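Local coordinates for endonuclease V (Bacillus subtilis, PDB 3GA2), which probably repairs deaminated DNA by cutting, with magnesium as cofactor, the second phosphodiester bond 3' to a deoxyinosine, at residues H7-K12 and R94-I99; Q19-L24 and S88-F93; Y123-V128 and E173-A178. The protein carries 1 engineered substitution. All coordinates share one frame; numbering follows the deposited sequence.

Interaction 1 of 3, residues H7-K12 and R94-I99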
ATOM      1  N   HIS A   7      -4.543  13.130 -11.742  1.00 26.22           N
ATOM      2  CA  HIS A   7      -4.716  14.509 -11.318  1.00 23.69           C
ATOM      3  C   HIS A   7      -3.415  15.141 -10.852  1.00 28.42           C
ATOM      4  O   HIS A   7      -2.408  14.462 -10.647  1.00 19.11           O
ATOM      5  CB  HIS A   7      -5.742  14.601 -10.182  1.00 22.73           C
ATOM      6  CG  HIS A   7      -5.333  13.886  -8.931  1.00 23.92           C
ATOM      7  ND1 HIS A   7      -5.718  12.590  -8.653  1.00 27.90           N
ATOM      8  CD2 HIS A   7      -4.590  14.291  -7.875  1.00 19.09           C
ATOM      9  CE1 HIS A   7      -5.234  12.231  -7.479  1.00 12.44           C
ATOM     10  NE2 HIS A   7      -4.545  13.245  -6.985  1.00 27.83           N
ATOM     11  N   LYS A   8      -3.452  16.455 -10.668  1.00 33.06           N
ATOM     12  CA  LYS A   8      -2.286  17.200 -10.220  1.00 35.16           C
ATOM     13  C   LYS A   8      -2.295  17.279  -8.701  1.00 29.49           C
ATOM     14  O   LYS A   8      -3.284  16.933  -8.060  1.00 28.91           O
ATOM     15  CB  LYS A   8      -2.315  18.606 -10.822  1.00 43.29           C
ATOM     16  CG  LYS A   8      -3.540  19.406 -10.413  1.00 52.49           C
ATOM     17  CD  LYS A   8      -4.042  20.289 -11.539  1.00 53.87           C
ATOM     18  CE  LYS A   8      -5.378  20.923 -11.175  1.00 52.86           C
ATOM     19  NZ  LYS A   8      -6.027  21.579 -12.345  1.00 48.82           N
ATOM     20  N   PHE A   9      -1.190  17.737  -8.128  1.00 28.87           N
ATOM     21  CA  PHE A   9      -1.082  17.858  -6.681  1.00 30.71           C
ATOM     22  C   PHE A   9      -1.003  19.320  -6.257  1.00 32.31           C
ATOM     23  O   PHE A   9      -0.044  19.732  -5.609  1.00 39.89           O
ATOM     24  CB  PHE A   9       0.152  17.093  -6.201  1.00 28.00           C
ATOM     25  CG  PHE A   9       0.079  15.617  -6.467  1.00 30.08           C
ATOM     26  CD1 PHE A   9      -0.580  14.769  -5.582  1.00 25.96           C
ATOM     27  CD2 PHE A   9       0.611  15.082  -7.633  1.00 31.52           C
ATOM     28  CE1 PHE A   9      -0.707  13.410  -5.858  1.00 24.43           C
ATOM     29  CE2 PHE A   9       0.488  13.729  -7.918  1.00 31.68           C
ATOM     30  CZ  PHE A   9      -0.174  12.892  -7.028  1.00 33.41           C
ATOM     31  N   ASP A  10      -2.016  20.102  -6.625  1.00 37.81           N
ATOM     32  CA  ASP A  10      -2.052  21.523  -6.280  1.00 43.28           C
ATOM     33  C   ASP A  10      -3.101  21.847  -5.217  1.00 41.79           C
ATOM     34  O   ASP A  10      -3.404  23.018  -4.981  1.00 44.40           O
ATOM     35  CB  ASP A  10      -2.338  22.371  -7.522  1.00 39.17           C
ATOM     36  CG  ASP A  10      -1.327  22.158  -8.622  1.00 49.38           C
ATOM     37  OD1 ASP A  10      -0.112  22.325  -8.372  1.00 55.40           O
ATOM     38  OD2 ASP A  10      -1.746  21.830  -9.750  1.00 60.37           O
HETATM   39  N   MSE A  11      -3.655  20.818  -4.583  1.00 37.65           N
HETATM   40  CA  MSE A  11      -4.672  21.009  -3.552  1.00 36.38           C
HETATM   41  C   MSE A  11      -4.188  21.940  -2.442  1.00 34.96           C
HETATM   42  O   MSE A  11      -3.040  21.844  -2.004  1.00 33.82           O
HETATM   43  CB  MSE A  11      -5.069  19.664  -2.932  1.00 35.31           C
HETATM   44  CG  MSE A  11      -5.780  18.684  -3.866  1.00 29.23           C
HETATM   45 SE   MSE A  11      -4.663  17.903  -5.244  1.00 42.32          SE
HETATM   46  CE  MSE A  11      -5.507  18.703  -6.785  1.00 26.09           C
ATOM     47  N   LYS A  12      -5.066  22.832  -1.984  1.00 39.32           N
ATOM     48  CA  LYS A  12      -4.719  23.767  -0.915  1.00 39.88           C
ATOM     49  C   LYS A  12      -5.472  23.429   0.372  1.00 38.27           C
ATOM     50  O   LYS A  12      -4.931  22.777   1.263  1.00 41.86           O
ATOM     51  CB  LYS A  12      -5.039  25.209  -1.324  1.00 41.23           C
ATOM     52  CG  LYS A  12      -5.195  25.436  -2.817  1.00 43.16           C
ATOM     53  CD  LYS A  12      -6.667  25.506  -3.194  1.00 44.01           C
ATOM     54  CE  LYS A  12      -6.860  25.632  -4.692  1.00 46.51           C
ATOM     55  NZ  LYS A  12      -8.302  25.732  -5.043  1.00 48.67           N
ATOM     56  N   ARG A  94       0.529  13.361  -0.065  1.00 20.53           N
ATOM     57  CA  ARG A  94       1.929  13.749   0.021  1.00 30.54           C
ATOM     58  C   ARG A  94       2.886  12.585  -0.189  1.00 31.98           C
ATOM     59  O   ARG A  94       4.095  12.732  -0.023  1.00 26.78           O
ATOM     60  CB  ARG A  94       2.227  14.444   1.353  1.00 31.67           C
ATOM     61  CG  ARG A  94       1.808  13.706   2.600  1.00 38.59           C
ATOM     62  CD  ARG A  94       2.306  14.457   3.834  1.00 48.98           C
ATOM     63  NE  ARG A  94       1.728  13.947   5.073  1.00 53.14           N
ATOM     64  CZ  ARG A  94       0.471  14.151   5.454  1.00 50.64           C
ATOM     65  NH1 ARG A  94      -0.350  14.863   4.691  1.00 48.05           N
ATOM     66  NH2 ARG A  94       0.035  13.645   6.600  1.00 47.15           N
ATOM     67  N   GLU A  95       2.345  11.429  -0.562  1.00 25.41           N
ATOM     68  CA  GLU A  95       3.177  10.255  -0.806  1.00 22.61           C
ATOM     69  C   GLU A  95       3.163   9.898  -2.285  1.00 15.85           C
ATOM     70  O   GLU A  95       4.173   9.477  -2.834  1.00 18.61           O
ATOM     71  CB  GLU A  95       2.669   9.057  -0.003  1.00 21.48           C
ATOM     72  CG  GLU A  95       2.676   9.253   1.494  1.00 34.43           C
ATOM     73  CD  GLU A  95       2.243   8.001   2.232  1.00 38.21           C
ATOM     74  OE1 GLU A  95       1.135   7.500   1.953  1.00 33.18           O
ATOM     75  OE2 GLU A  95       3.011   7.523   3.092  1.00 33.68           O
ATOM     76  N   LEU A  96       2.009  10.083  -2.917  1.00 13.84           N
ATOM     77  CA  LEU A  96       1.837   9.767  -4.322  1.00 18.51           C
ATOM     78  C   LEU A  96       2.934  10.289  -5.245  1.00 24.63           C
ATOM     79  O   LEU A  96       3.438   9.546  -6.089  1.00 19.53           O
ATOM     80  CB  LEU A  96       0.467  10.245  -4.796  1.00 15.34           C
ATOM     81  CG  LEU A  96      -0.631   9.175  -4.820  1.00 27.31           C
ATOM     82  CD1 LEU A  96      -0.566   8.339  -3.553  1.00 39.68           C
ATOM     83  CD2 LEU A  96      -2.001   9.839  -4.962  1.00 26.89           C
ATOM     84  N   PRO A  97       3.324  11.565  -5.103  1.00 23.89           N
ATOM     85  CA  PRO A  97       4.381  12.100  -5.973  1.00 28.57           C
ATOM     86  C   PRO A  97       5.635  11.216  -5.984  1.00 18.75           C
ATOM     87  O   PRO A  97       6.171  10.900  -7.045  1.00 20.60           O
ATOM     88  CB  PRO A  97       4.628  13.493  -5.393  1.00 27.45           C
ATOM     89  CG  PRO A  97       3.239  13.889  -4.945  1.00 29.68           C
ATOM     90  CD  PRO A  97       2.769  12.625  -4.244  1.00 26.74           C
ATOM     91  N   LEU A  98       6.094  10.808  -4.805  1.00 19.62           N
ATOM     92  CA  LEU A  98       7.268   9.944  -4.726  1.00 23.46           C
ATOM     93  C   LEU A  98       6.957   8.548  -5.260  1.00 21.10           C
ATOM     94  O   LEU A  98       7.813   7.905  -5.869  1.00 24.69           O
ATOM     95  CB  LEU A  98       7.770   9.840  -3.283  1.00 18.21           C
ATOM     96  CG  LEU A  98       8.525  11.069  -2.769  1.00 13.26           C
ATOM     97  CD1 LEU A  98       8.834  10.922  -1.294  1.00 15.50           C
ATOM     98  CD2 LEU A  98       9.804  11.235  -3.575  1.00 14.85           C
ATOM     99  N   ILE A  99       5.732   8.082  -5.030  1.00 13.39           N
ATOM    100  CA  ILE A  99       5.323   6.761  -5.498  1.00 14.38           C
ATOM    101  C   ILE A  99       5.300   6.716  -7.021  1.00 15.47           C
ATOM    102  O   ILE A  99       5.810   5.776  -7.639  1.00 14.89           O
ATOM    103  CB  ILE A  99       3.928   6.385  -4.965  1.00 18.30           C
ATOM    104  CG1 ILE A  99       3.955   6.388  -3.432  1.00 15.41           C
ATOM    105  CG2 ILE A  99       3.515   5.006  -5.499  1.00 11.33           C
ATOM    106  CD1 ILE A  99       2.600   6.131  -2.774  1.00 19.20           C
TER

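Interaction 2 of 3, residues Q19-L24 and S88-F93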
ATOM      1  N   GLN A  19     -12.570  16.692  -2.502  1.00 30.65           N
ATOM      2  CA  GLN A  19     -13.170  16.641  -3.828  1.00 26.49           C
ATOM      3  C   GLN A  19     -12.482  15.588  -4.687  1.00 25.27           C
ATOM      4  O   GLN A  19     -13.137  14.859  -5.428  1.00 22.35           O
ATOM      5  CB  GLN A  19     -13.078  18.009  -4.504  1.00 28.34           C
ATOM      6  CG  GLN A  19     -14.015  18.151  -5.689  1.00 42.54           C
ATOM      7  CD  GLN A  19     -15.478  18.184  -5.272  1.00 49.89           C
ATOM      8  OE1 GLN A  19     -16.377  18.086  -6.107  1.00 54.55           O
ATOM      9  NE2 GLN A  19     -15.722  18.333  -3.971  1.00 54.09           N
ATOM     10  N   VAL A  20     -11.157  15.515  -4.592  1.00 28.49           N
ATOM     11  CA  VAL A  20     -10.396  14.534  -5.359  1.00 27.22           C
ATOM     12  C   VAL A  20     -10.762  13.126  -4.888  1.00 17.38           C
ATOM     13  O   VAL A  20     -11.029  12.251  -5.702  1.00 16.73           O
ATOM     14  CB  VAL A  20      -8.868  14.748  -5.197  1.00 31.60           C
ATOM     15  CG1 VAL A  20      -8.101  13.667  -5.953  1.00 31.34           C
ATOM     16  CG2 VAL A  20      -8.477  16.123  -5.723  1.00 29.18           C
ATOM     17  N   GLN A  21     -10.786  12.915  -3.574  1.00 20.96           N
ATOM     18  CA  GLN A  21     -11.121  11.603  -3.034  1.00 21.95           C
ATOM     19  C   GLN A  21     -12.514  11.159  -3.452  1.00 25.84           C
ATOM     20  O   GLN A  21     -12.708  10.035  -3.917  1.00 24.58           O
ATOM     21  CB  GLN A  21     -11.050  11.594  -1.506  1.00 17.96           C
ATOM     22  CG  GLN A  21      -9.670  11.836  -0.936  1.00 17.70           C
ATOM     23  CD  GLN A  21      -9.609  11.581   0.557  1.00 21.83           C
ATOM     24  OE1 GLN A  21     -10.560  11.873   1.291  1.00 28.31           O
ATOM     25  NE2 GLN A  21      -8.482  11.052   1.020  1.00 16.36           N
ATOM     26  N   PHE A  22     -13.487  12.045  -3.278  1.00 26.20           N
ATOM     27  CA  PHE A  22     -14.866  11.721  -3.622  1.00 30.95           C
ATOM     28  C   PHE A  22     -15.042  11.389  -5.098  1.00 26.98           C
ATOM     29  O   PHE A  22     -15.873  10.556  -5.463  1.00 26.54           O
ATOM     30  CB  PHE A  22     -15.794  12.866  -3.204  1.00 37.22           C
ATOM     31  CG  PHE A  22     -16.111  12.879  -1.729  1.00 43.92           C
ATOM     32  CD1 PHE A  22     -16.667  11.760  -1.116  1.00 39.50           C
ATOM     33  CD2 PHE A  22     -15.873  14.012  -0.959  1.00 44.90           C
ATOM     34  CE1 PHE A  22     -16.981  11.770   0.241  1.00 30.56           C
ATOM     35  CE2 PHE A  22     -16.186  14.029   0.401  1.00 45.28           C
ATOM     36  CZ  PHE A  22     -16.743  12.905   0.999  1.00 38.07           C
ATOM     37  N   ASN A  23     -14.254  12.029  -5.949  1.00 24.82           N
ATOM     38  CA  ASN A  23     -14.339  11.763  -7.374  1.00 25.46           C
ATOM     39  C   ASN A  23     -13.807  10.367  -7.669  1.00 30.69           C
ATOM     40  O   ASN A  23     -14.494   9.545  -8.269  1.00 29.48           O
ATOM     41  CB  ASN A  23     -13.530  12.803  -8.155  1.00 37.51           C
ATOM     42  CG  ASN A  23     -14.247  14.135  -8.265  1.00 44.52           C
ATOM     43  OD1 ASN A  23     -13.662  15.139  -8.677  1.00 47.00           O
ATOM     44  ND2 ASN A  23     -15.524  14.148  -7.908  1.00 38.23           N
ATOM     45  N   LEU A  24     -12.580  10.101  -7.237  1.00 27.64           N
ATOM     46  CA  LEU A  24     -11.962   8.803  -7.472  1.00 29.45           C
ATOM     47  C   LEU A  24     -12.698   7.669  -6.765  1.00 27.25           C
ATOM     48  O   LEU A  24     -12.781   6.558  -7.289  1.00 25.23           O
ATOM     49  CB  LEU A  24     -10.505   8.833  -7.019  1.00 28.21           C
ATOM     50  CG  LEU A  24      -9.627   9.861  -7.738  1.00 30.23           C
ATOM     51  CD1 LEU A  24      -8.236   9.830  -7.134  1.00 18.15           C
ATOM     52  CD2 LEU A  24      -9.576   9.558  -9.233  1.00 23.24           C
ATOM     53  N   SER A  88      -4.792  18.126   7.393  1.00 53.51           N
ATOM     54  CA  SER A  88      -4.624  16.855   8.099  1.00 43.66           C
ATOM     55  C   SER A  88      -5.576  15.773   7.609  1.00 37.75           C
ATOM     56  O   SER A  88      -6.738  16.044   7.315  1.00 33.27           O
ATOM     57  CB  SER A  88      -4.826  17.051   9.605  1.00 50.80           C
ATOM     58  OG  SER A  88      -3.720  17.719  10.188  1.00 53.91           O
ATOM     59  N   GLY A  89      -5.070  14.547   7.528  1.00 30.80           N
ATOM     60  CA  GLY A  89      -5.892  13.437   7.090  1.00 32.86           C
ATOM     61  C   GLY A  89      -5.729  13.054   5.633  1.00 31.23           C
ATOM     62  O   GLY A  89      -6.572  12.342   5.089  1.00 31.72           O
ATOM     63  N   PHE A  90      -4.658  13.515   4.990  1.00 26.51           N
ATOM     64  CA  PHE A  90      -4.439  13.183   3.588  1.00 24.10           C
ATOM     65  C   PHE A  90      -3.005  12.778   3.288  1.00 17.91           C
ATOM     66  O   PHE A  90      -2.380  13.314   2.381  1.00 28.07           O
ATOM     67  CB  PHE A  90      -4.833  14.358   2.697  1.00 17.50           C
ATOM     68  CG  PHE A  90      -6.176  14.929   3.018  1.00 29.33           C
ATOM     69  CD1 PHE A  90      -6.294  15.998   3.901  1.00 32.15           C
ATOM     70  CD2 PHE A  90      -7.329  14.387   2.458  1.00 28.32           C
ATOM     71  CE1 PHE A  90      -7.541  16.521   4.225  1.00 30.78           C
ATOM     72  CE2 PHE A  90      -8.583  14.901   2.776  1.00 27.25           C
ATOM     73  CZ  PHE A  90      -8.689  15.973   3.662  1.00 32.78           C
ATOM     74  N   LEU A  91      -2.496  11.818   4.051  1.00 22.97           N
ATOM     75  CA  LEU A  91      -1.136  11.334   3.870  1.00 24.13           C
ATOM     76  C   LEU A  91      -0.872  10.877   2.438  1.00 23.29           C
ATOM     77  O   LEU A  91       0.158  11.209   1.854  1.00 21.95           O
ATOM     78  CB  LEU A  91      -0.868  10.175   4.824  1.00 26.27           C
ATOM     79  CG  LEU A  91       0.532   9.567   4.756  1.00 32.71           C
ATOM     80  CD1 LEU A  91       1.574  10.629   5.104  1.00 28.84           C
ATOM     81  CD2 LEU A  91       0.621   8.389   5.715  1.00 32.00           C
ATOM     82  N   ALA A  92      -1.807  10.115   1.879  1.00 21.17           N
ATOM     83  CA  ALA A  92      -1.667   9.599   0.524  1.00 20.71           C
ATOM     84  C   ALA A  92      -1.281  10.666  -0.495  1.00 26.19           C
ATOM     85  O   ALA A  92      -0.485  10.407  -1.400  1.00 14.05           O
ATOM     86  CB  ALA A  92      -2.951   8.914   0.092  1.00 20.25           C
ATOM     87  N   PHE A  93      -1.843  11.865  -0.357  1.00 26.72           N
ATOM     88  CA  PHE A  93      -1.532  12.937  -1.298  1.00 24.39           C
ATOM     89  C   PHE A  93      -0.068  13.359  -1.250  1.00 22.37           C
ATOM     90  O   PHE A  93       0.522  13.679  -2.281  1.00 22.11           O
ATOM     91  CB  PHE A  93      -2.426  14.160  -1.059  1.00 20.63           C
ATOM     92  CG  PHE A  93      -3.859  13.951  -1.461  1.00 21.19           C
ATOM     93  CD1 PHE A  93      -4.732  13.251  -0.635  1.00 15.78           C
ATOM     94  CD2 PHE A  93      -4.336  14.448  -2.671  1.00 19.44           C
ATOM     95  CE1 PHE A  93      -6.061  13.050  -1.007  1.00 18.22           C
ATOM     96  CE2 PHE A  93      -5.661  14.251  -3.051  1.00 18.14           C
ATOM     97  CZ  PHE A  93      -6.527  13.552  -2.218  1.00 16.88           C
TER
HETATM   98  O   HOH W   1      -8.722  11.210   3.987  1.00 28.39           O

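Interaction 3 of 3, residues Y123-V128 and E173-A178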
ATOM      1  N   TYR A 123     -11.298   5.663   6.138  1.00 14.39           N
ATOM      2  CA  TYR A 123     -12.453   6.520   6.415  1.00 14.99           C
ATOM      3  C   TYR A 123     -13.308   6.770   5.183  1.00 14.10           C
ATOM      4  O   TYR A 123     -14.533   6.785   5.256  1.00 16.97           O
ATOM      5  CB  TYR A 123     -12.007   7.885   6.961  1.00 18.23           C
ATOM      6  CG  TYR A 123     -11.146   7.840   8.204  1.00 26.18           C
ATOM      7  CD1 TYR A 123      -9.830   8.310   8.182  1.00 22.38           C
ATOM      8  CD2 TYR A 123     -11.644   7.333   9.406  1.00 17.40           C
ATOM      9  CE1 TYR A 123      -9.031   8.274   9.328  1.00 27.48           C
ATOM     10  CE2 TYR A 123     -10.852   7.291  10.556  1.00 21.48           C
ATOM     11  CZ  TYR A 123      -9.550   7.761  10.510  1.00 21.33           C
ATOM     12  OH  TYR A 123      -8.762   7.702  11.640  1.00 33.32           O
ATOM     13  N   ASN A 124     -12.662   6.983   4.047  1.00 13.58           N
ATOM     14  CA  ASN A 124     -13.414   7.245   2.834  1.00 16.62           C
ATOM     15  C   ASN A 124     -13.012   6.293   1.716  1.00 10.32           C
ATOM     16  O   ASN A 124     -13.060   6.646   0.537  1.00 17.66           O
ATOM     17  CB  ASN A 124     -13.204   8.702   2.417  1.00 21.62           C
ATOM     18  CG  ASN A 124     -14.450   9.320   1.825  1.00 32.39           C
ATOM     19  OD1 ASN A 124     -15.550   9.130   2.342  1.00 41.58           O
ATOM     20  ND2 ASN A 124     -14.286  10.075   0.746  1.00 36.49           N
ATOM     21  N   HIS A 125     -12.626   5.078   2.103  1.00 13.59           N
ATOM     22  CA  HIS A 125     -12.203   4.046   1.155  1.00 11.86           C
ATOM     23  C   HIS A 125     -11.148   4.609   0.214  1.00 14.72           C
ATOM     24  O   HIS A 125     -11.011   4.157  -0.917  1.00 16.89           O
ATOM     25  CB  HIS A 125     -13.410   3.551   0.345  1.00 18.26           C
ATOM     26  CG  HIS A 125     -14.409   2.783   1.157  1.00 18.60           C
ATOM     27  ND1 HIS A 125     -15.770   2.911   0.982  1.00 20.39           N
ATOM     28  CD2 HIS A 125     -14.244   1.865   2.141  1.00 10.52           C
ATOM     29  CE1 HIS A 125     -16.401   2.110   1.823  1.00 10.07           C
ATOM     30  NE2 HIS A 125     -15.497   1.464   2.537  1.00 10.83           N
HETATM   31  N   MSE A 126     -10.384   5.588   0.682  1.00 19.52           N
HETATM   32  CA  MSE A 126      -9.388   6.186  -0.188  1.00 18.13           C
HETATM   33  C   MSE A 126      -7.966   6.173   0.369  1.00 17.89           C
HETATM   34  O   MSE A 126      -7.250   7.172   0.286  1.00 16.05           O
HETATM   35  CB  MSE A 126      -9.827   7.608  -0.534  1.00 14.13           C
HETATM   36  CG  MSE A 126      -9.374   8.092  -1.901  1.00 42.34           C
HETATM   37 SE   MSE A 126      -9.863   6.903  -3.369  1.00 35.68          SE
HETATM   38  CE  MSE A 126      -8.481   7.465  -4.578  1.00 47.45           C
ATOM     39  N   GLY A 127      -7.572   5.041   0.950  1.00  9.61           N
ATOM     40  CA  GLY A 127      -6.224   4.903   1.473  1.00  6.67           C
ATOM     41  C   GLY A 127      -5.238   4.888   0.310  1.00  9.77           C
ATOM     42  O   GLY A 127      -5.629   4.682  -0.843  1.00 10.85           O
ATOM     43  N   VAL A 128      -3.958   5.087   0.612  1.00 10.79           N
ATOM     44  CA  VAL A 128      -2.910   5.135  -0.405  1.00  8.24           C
ATOM     45  C   VAL A 128      -2.918   3.982  -1.416  1.00 17.07           C
ATOM     46  O   VAL A 128      -2.732   4.203  -2.616  1.00 10.11           O
ATOM     47  CB  VAL A 128      -1.496   5.246   0.264  1.00 12.84           C
ATOM     48  CG1 VAL A 128      -1.167   3.974   1.026  1.00  5.63           C
ATOM     49  CG2 VAL A 128      -0.427   5.546  -0.788  1.00 13.45           C
ATOM     50  N   GLU A 173     -20.858  -3.099   5.689  1.00 15.49           N
ATOM     51  CA  GLU A 173     -19.969  -3.226   4.541  1.00 17.76           C
ATOM     52  C   GLU A 173     -18.607  -3.740   4.965  1.00 12.36           C
ATOM     53  O   GLU A 173     -18.097  -3.383   6.030  1.00 12.96           O
ATOM     54  CB  GLU A 173     -19.829  -1.883   3.822  1.00 23.80           C
ATOM     55  CG  GLU A 173     -20.974  -1.607   2.866  1.00 36.97           C
ATOM     56  CD  GLU A 173     -20.826  -0.298   2.119  1.00 42.32           C
ATOM     57  OE1 GLU A 173     -19.710  -0.011   1.633  1.00 37.07           O
ATOM     58  OE2 GLU A 173     -21.835   0.436   2.005  1.00 36.90           O
ATOM     59  N   VAL A 174     -18.022  -4.596   4.138  1.00 14.25           N
ATOM     60  CA  VAL A 174     -16.713  -5.149   4.446  1.00 17.05           C
ATOM     61  C   VAL A 174     -15.611  -4.195   4.005  1.00 11.95           C
ATOM     62  O   VAL A 174     -15.393  -4.006   2.810  1.00 15.81           O
ATOM     63  CB  VAL A 174     -16.486  -6.495   3.735  1.00 11.72           C
ATOM     64  CG1 VAL A 174     -15.065  -6.974   4.002  1.00 12.37           C
ATOM     65  CG2 VAL A 174     -17.492  -7.520   4.221  1.00 14.18           C
ATOM     66  N   TYR A 175     -14.914  -3.597   4.963  1.00  9.79           N
ATOM     67  CA  TYR A 175     -13.824  -2.681   4.629  1.00 18.96           C
ATOM     68  C   TYR A 175     -12.516  -3.416   4.374  1.00 11.37           C
ATOM     69  O   TYR A 175     -11.687  -2.964   3.586  1.00 16.96           O
ATOM     70  CB  TYR A 175     -13.605  -1.653   5.743  1.00 11.44           C
ATOM     71  CG  TYR A 175     -14.542  -0.466   5.694  1.00  8.53           C
ATOM     72  CD1 TYR A 175     -14.045   0.839   5.783  1.00 15.97           C
ATOM     73  CD2 TYR A 175     -15.919  -0.639   5.573  1.00 11.17           C
ATOM     74  CE1 TYR A 175     -14.896   1.945   5.751  1.00 15.35           C
ATOM     75  CE2 TYR A 175     -16.780   0.458   5.540  1.00 11.84           C
ATOM     76  CZ  TYR A 175     -16.266   1.742   5.627  1.00 16.11           C
ATOM     77  OH  TYR A 175     -17.114   2.819   5.565  1.00 19.70           O
ATOM     78  N   GLY A 176     -12.338  -4.547   5.052  1.00 10.90           N
ATOM     79  CA  GLY A 176     -11.125  -5.330   4.901  1.00  9.58           C
ATOM     80  C   GLY A 176     -11.100  -6.484   5.895  1.00 10.35           C
ATOM     81  O   GLY A 176     -12.143  -6.874   6.417  1.00  8.06           O
ATOM     82  N   ARG A 177      -9.921  -7.033   6.161  1.00  5.97           N
ATOM     83  CA  ARG A 177      -9.799  -8.147   7.095  1.00 11.64           C
ATOM     84  C   ARG A 177      -8.628  -8.009   8.069  1.00 11.90           C
ATOM     85  O   ARG A 177      -7.620  -7.372   7.762  1.00 14.15           O
ATOM     86  CB  ARG A 177      -9.640  -9.469   6.324  1.00  5.53           C
ATOM     87  CG  ARG A 177     -10.875  -9.905   5.542  1.00 12.47           C
ATOM     88  CD  ARG A 177     -10.622 -11.138   4.676  1.00  8.33           C
ATOM     89  NE  ARG A 177     -11.852 -11.606   4.038  1.00 10.35           N
ATOM     90  CZ  ARG A 177     -11.903 -12.547   3.099  1.00 11.05           C
ATOM     91  NH1 ARG A 177     -10.786 -13.129   2.677  1.00 12.57           N
ATOM     92  NH2 ARG A 177     -13.071 -12.909   2.583  1.00  8.87           N
ATOM     93  N   ALA A 178      -8.779  -8.599   9.252  1.00 12.99           N
ATOM     94  CA  ALA A 178      -7.707  -8.608  10.239  1.00 14.75           C
ATOM     95  C   ALA A 178      -7.146  -9.982   9.915  1.00 12.22           C
ATOM     96  O   ALA A 178      -7.848 -10.987  10.034  1.00 11.53           O
ATOM     97  CB  ALA A 178      -8.268  -8.571  11.651  1.00 15.25           C
TER
HETATM   98  O   HOH W   2     -16.453   5.839   6.989  1.00 20.45           O

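Interaction 1 of 3, residues H7-K12 and R94-I99
Phe9 carries the whole contact from the N-terminal side, its ring meeting two consecutive residues, Leu96 and Pro97, at the start of a helix. Taken in order, the second segment begins with Arg94 and Glu95, whose side chains turn away from the contact; Glu95 is hydrogen-bonded to Tyr49 OH. The Glu95 carbonyl accepts a hydrogen bond within the helix, Ile99 N lying 3.0 Å from Glu95 O. Leu96 comes next and points at Phe9. The two side chains cross at about a right angle, with Leu96 CB only 3.5 Å from Phe9 CZ, while the branch atom Leu96 CD2 lies in the plane of the ring, at its edge, 3.9 Å from Phe9 CE1. Pro97 takes a face instead. Its CG sits 3.8 Å from the centroid of the Phe9 ring and 5° off the ring normal, a CH-pi contact placed almost exactly over the centre. Phe9 gets there with CG anti to its own carbonyl carbon (chi1 -63°), which sends the ring out from the irregular chain toward the helix. Beyond Pro97 the helix leaves the contact. The arrangement is that of an N-terminal arm laid against the first turn of a helix, here 96-105, where proline fits because amides in the opening turn have no carbonyl partner within the helix; it belongs to the helical layer beside the sheet of this RNase H-clan fold.

Interaction 2 of 3, residues Q19-L24 and S88-F93
Val20 and Gln21, neighbours on helix 14-25, share the rim of the Phe93 ring. This is the tight part of the contact. Val20 CB and Gln21 CG both lie in the ring plane, at its edge, Val20 CB 3.9 Å from Phe93 CE2 and Gln21 CG 3.8 Å from Phe93 CZ. The methyl Val20 CG1 adds a further apolar touch, 3.8 Å from Phe93 CE2. The amide of Gln21 is packed as closely. With CG anti to the carbonyl carbon (chi1 -64°) and the chain extended beyond it, the side chain carries its amide between the two phenylalanines. Gln21 NE2 lies 3.7 Å from Phe93 CE1 and 3.8 Å from Phe90 CD2, near the plane of each ring and at the edge, and the amide is turned 42° from the Phe93 plane and 59° from that of Phe90. Phe93 also forms edge-to-face pairs with Phe17 and His131, and Phe17 in turn stacks on Phe90. The cluster joins helix 14-25 to the chain leading into helix 96-105, in the helical layer beside the mixed sheet of this RNase H-clan protein.

Toward the exposed Gly89 the packing gives way to solvent. No direct hydrogen bond joins the segments, and on this looser side a water spans the gap: it accepts from Gln21 NE2 at 3.0 Å and donates to Gly89 O at 2.7 Å, tying a buried amide to the backbone of the loop.

Interaction 3 of 3, residues Y123-V128 and E173-A178
His125 and Tyr175 account for most of the buried surface, and they meet ring against ring. The ring centroids are 4.2 Å apart and the planes are inclined at 49°, an oblique pairing in which the outer end of the imidazole comes down over one face of the phenol. The side chains themselves cross at about a right angle. His125 reaches across with its CG anti to the carbonyl carbon (chi1 -68°), and its ring is also stacked on Tyr120, a little earlier in the chain. Tyr175 belongs to strand 173-179, which runs between strands 188-194 and 165-170 in the mixed sheet of this RNase H-clan fold; the contact thus joins the loop before helix 128-136 to the second strand from one edge of that sheet. Tyr175 also touches Leu121 and Ile150 in neighbouring loops. At the exposed margin the Glu173 carboxylate comes near the imidazole. A water bridges the two segments: it donates to Tyr123 O at 2.8 Å and makes a weak hydrogen bond with Tyr175 OH at 3.4 Å.

From the N terminus, interaction 1 joins the first loop of the chain to the start of helix 96-105, and so closes a long excursion containing helix 14-25 and the strands 41-52, 55-66 and 72-81. Interaction 2 lies within that excursion, closing a shorter loop from the helix to the approach of 96-105; the two sit side by side, His7 packing on Val20 and Leu24. Interaction 3 comes afterwards in series, crossing neither, and spans helix 128-136 and strands 140-144 and 165-170. It links to the others through its first segment: Met126 packs against Gln21 and Leu24, and Val128 against Ala92, Leu96 and Ile99. Helical layer and outer strands of the sheet are thereby connected.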